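Lipoprotein LpqN (Mycobacterium tuberculosis, PDB 6E5F) supports cell envelope biogenesis, interacting with periplasmic loop domains of the mycolate transporters MmpL3 and MmpL11, and binds a dodecyl trehaloside in a lipid pocket. Local coordinates at residues 83-88 with 188-193. Residues are numbered along the deposited sequence; the frame is centred on the assembly and turned at random.
Sequences PTIDLP and VVIPSQ
I190 meets P83 and I85 with a different branch for each. The CD1 methyl at the end of its long branch touches CD1 of I85 at 4.1 Å, methyl against methyl, while the short branch sends CG2 to CG of the P83 ring at 4.3 Å. This division follows from the first torsion of I190 (chi1 -54°), which sets CG2 anti to the backbone N and leaves CG1 beside that nitrogen, from where the extended second torsion carries CD1 forward. I85 has nearly the same shape, its chi1 of -62° placing CG1 anti to the carbonyl carbon, and the two isoleucines lie obliquely to each other, meeting at their ends and not along their lengths. P83 presents CG, a ring carbon not bonded to its own main chain. All three residues are buried, and the link between the segments is purely apolar, with 136 Å² buried in total. The backbones stay well apart, the nearest alpha carbons, CA of P83 and CA of S192, being 7.7 Å from each other. Strand 179-192 belongs to the large curved antiparallel sheet, whereas 84-86 pairs with 225-227 in a small two-stranded sheet that packs against it through I85 on I190, an arrangement consistent with the Mog1p/PsbP clan to which the family belongs. Backbone hydrogen bonds tie T84 to T227 and I190 to F197, holding each strand in its own sheet. F197 also touches the side chains of P83 and I190, L199 touches I85, and I226, from the partner strand of 84-86, packs on I190. The I85 side chain is about 11 Å from the bound L6T, a lauryl trehaloside, and the contact joins the small sheet and the loop leading into it to the large one.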
ATOM      1  N   PRO A  83     -11.812   0.021 -10.633  1.00 24.05           N
ATOM      2  CA  PRO A  83     -12.443   0.994  -9.734  1.00 23.01           C
ATOM      3  C   PRO A  83     -11.786   2.359  -9.858  1.00 23.51           C
ATOM      4  O   PRO A  83     -10.634   2.489 -10.276  1.00 26.14           O
ATOM      5  CB  PRO A  83     -12.216   0.392  -8.341  1.00 24.36           C
ATOM      6  CG  PRO A  83     -11.064  -0.500  -8.494  1.00 28.41           C
ATOM      7  CD  PRO A  83     -11.093  -1.028  -9.896  1.00 22.30           C
ATOM      8  N   THR A  84     -12.546   3.390  -9.507  1.00 24.78           N
ATOM      9  CA  THR A  84     -12.026   4.750  -9.448  1.00 27.40           C
ATOM     10  C   THR A  84     -11.631   5.027  -8.004  1.00 24.52           C
ATOM     11  O   THR A  84     -12.477   4.975  -7.106  1.00 25.86           O
ATOM     12  CB  THR A  84     -13.068   5.761  -9.919  1.00 31.77           C
ATOM     13  OG1 THR A  84     -13.542   5.397 -11.223  1.00 35.56           O
ATOM     14  CG2 THR A  84     -12.469   7.163  -9.978  1.00 33.40           C
ATOM     15  N   ILE A  85     -10.353   5.316  -7.787  1.00 23.66           N
ATOM     16  CA  ILE A  85      -9.799   5.497  -6.448  1.00 22.81           C
ATOM     17  C   ILE A  85      -9.297   6.931  -6.359  1.00 28.67           C
ATOM     18  O   ILE A  85      -8.323   7.298  -7.026  1.00 33.12           O
ATOM     19  CB  ILE A  85      -8.687   4.490  -6.155  1.00 22.14           C
ATOM     20  CG1 ILE A  85      -9.248   3.065  -6.215  1.00 22.32           C
ATOM     21  CG2 ILE A  85      -8.074   4.760  -4.784  1.00 25.31           C
ATOM     22  CD1 ILE A  85      -8.201   1.994  -6.301  1.00 23.20           C
ATOM     23  N   ASP A  86      -9.969   7.741  -5.543  1.00 25.00           N
ATOM     24  CA  ASP A  86      -9.633   9.155  -5.381  1.00 27.77           C
ATOM     25  C   ASP A  86      -8.806   9.292  -4.105  1.00 28.48           C
ATOM     26  O   ASP A  86      -9.346   9.420  -3.005  1.00 28.94           O
ATOM     27  CB  ASP A  86     -10.904   9.997  -5.328  1.00 35.83           C
ATOM     28  CG  ASP A  86     -10.618  11.479  -5.165  1.00 57.85           C
ATOM     29  OD1 ASP A  86      -9.933  12.053  -6.037  1.00 67.71           O
ATOM     30  OD2 ASP A  86     -11.087  12.071  -4.170  1.00 71.71           O
ATOM     31  N   LEU A  87      -7.481   9.258  -4.261  1.00 28.04           N
ATOM     32  CA  LEU A  87      -6.568   9.509  -3.152  1.00 29.30           C
ATOM     33  C   LEU A  87      -6.343  11.013  -3.006  1.00 32.54           C
ATOM     34  O   LEU A  87      -6.163  11.713  -4.006  1.00 33.09           O
ATOM     35  CB  LEU A  87      -5.214   8.851  -3.412  1.00 34.32           C
ATOM     36  CG  LEU A  87      -4.886   7.422  -2.955  1.00 50.97           C
ATOM     37  CD1 LEU A  87      -5.825   6.886  -1.880  1.00 43.74           C
ATOM     38  CD2 LEU A  87      -4.825   6.477  -4.148  1.00 40.17           C
ATOM     39  N   PRO A  88      -6.329  11.538  -1.785  1.00 27.19           N
ATOM     40  CA  PRO A  88      -6.039  12.961  -1.601  1.00 29.25           C
ATOM     41  C   PRO A  88      -4.545  13.238  -1.668  1.00 29.17           C
ATOM     42  O   PRO A  88      -3.706  12.359  -1.458  1.00 30.43           O
ATOM     43  CB  PRO A  88      -6.571  13.238  -0.191  1.00 30.40           C
ATOM     44  CG  PRO A  88      -6.338  11.952   0.527  1.00 29.60           C
ATOM     45  CD  PRO A  88      -6.590  10.866  -0.496  1.00 29.14           C
ATOM     46  N   VAL A 188      -6.043  -2.772   0.605  1.00 14.29           N
ATOM     47  CA  VAL A 188      -7.493  -2.645   0.504  1.00 15.36           C
ATOM     48  C   VAL A 188      -7.975  -3.646  -0.536  1.00 14.57           C
ATOM     49  O   VAL A 188      -7.430  -3.699  -1.640  1.00 14.99           O
ATOM     50  CB  VAL A 188      -7.908  -1.224   0.092  1.00 14.63           C
ATOM     51  CG1 VAL A 188      -9.425  -1.065   0.176  1.00 17.10           C
ATOM     52  CG2 VAL A 188      -7.196  -0.173   0.938  1.00 18.32           C
ATOM     53  N   VAL A 189      -8.968  -4.443  -0.171  1.00 14.28           N
ATOM     54  CA  VAL A 189      -9.538  -5.441  -1.075  1.00 16.35           C
ATOM     55  C   VAL A 189     -10.851  -4.909  -1.621  1.00 17.03           C
ATOM     56  O   VAL A 189     -11.745  -4.517  -0.860  1.00 16.59           O
ATOM     57  CB  VAL A 189      -9.705  -6.793  -0.368  1.00 19.35           C
ATOM     58  CG1 VAL A 189     -10.354  -7.801  -1.280  1.00 32.21           C
ATOM     59  CG2 VAL A 189      -8.352  -7.304   0.076  1.00 25.87           C
ATOM     60  N   ILE A 190     -10.963  -4.895  -2.942  1.00 16.17           N
ATOM     61  CA  ILE A 190     -12.080  -4.251  -3.630  1.00 15.78           C
ATOM     62  C   ILE A 190     -12.690  -5.271  -4.586  1.00 16.19           C
ATOM     63  O   ILE A 190     -12.318  -5.312  -5.769  1.00 17.38           O
ATOM     64  CB  ILE A 190     -11.617  -2.983  -4.365  1.00 14.88           C
ATOM     65  CG1 ILE A 190     -10.877  -2.029  -3.414  1.00 18.30           C
ATOM     66  CG2 ILE A 190     -12.814  -2.282  -5.027  1.00 19.76           C
ATOM     67  CD1 ILE A 190     -10.020  -1.002  -4.136  1.00 19.14           C
ATOM     68  N   PRO A 191     -13.607  -6.123  -4.127  1.00 16.15           N
ATOM     69  CA  PRO A 191     -14.264  -7.055  -5.056  1.00 16.60           C
ATOM     70  C   PRO A 191     -15.182  -6.289  -5.995  1.00 16.95           C
ATOM     71  O   PRO A 191     -16.010  -5.489  -5.555  1.00 18.93           O
ATOM     72  CB  PRO A 191     -15.059  -7.986  -4.130  1.00 16.27           C
ATOM     73  CG  PRO A 191     -14.514  -7.742  -2.748  1.00 16.92           C
ATOM     74  CD  PRO A 191     -14.072  -6.322  -2.745  1.00 15.75           C
ATOM     75  N   SER A 192     -15.029  -6.530  -7.297  1.00 16.79           N
ATOM     76  CA  SER A 192     -15.772  -5.765  -8.282  1.00 17.81           C
ATOM     77  C   SER A 192     -15.622  -6.389  -9.658  1.00 21.87           C
ATOM     78  O   SER A 192     -14.525  -6.810 -10.040  1.00 21.41           O
ATOM     79  CB  SER A 192     -15.256  -4.324  -8.352  1.00 23.50           C
ATOM     80  OG  SER A 192     -15.891  -3.634  -9.414  1.00 26.12           O
ATOM     81  N   GLN A 193     -16.729  -6.405 -10.399  1.00 20.11           N
ATOM     82  CA  GLN A 193     -16.734  -6.692 -11.833  1.00 26.21           C
ATOM     83  C   GLN A 193     -15.985  -7.975 -12.171  1.00 22.38           C
ATOM     84  O   GLN A 193     -15.088  -7.998 -13.019  1.00 26.71           O
ATOM     85  CB  GLN A 193     -16.191  -5.502 -12.627  1.00 29.90           C
ATOM     86  CG  GLN A 193     -17.013  -4.234 -12.475  1.00 31.47           C
ATOM     87  CD  GLN A 193     -16.501  -3.114 -13.347  1.00 30.76           C
ATOM     88  OE1 GLN A 193     -16.437  -3.252 -14.564  1.00 31.82           O
ATOM     89  NE2 GLN A 193     -16.138  -1.998 -12.734  1.00 33.96           N
TER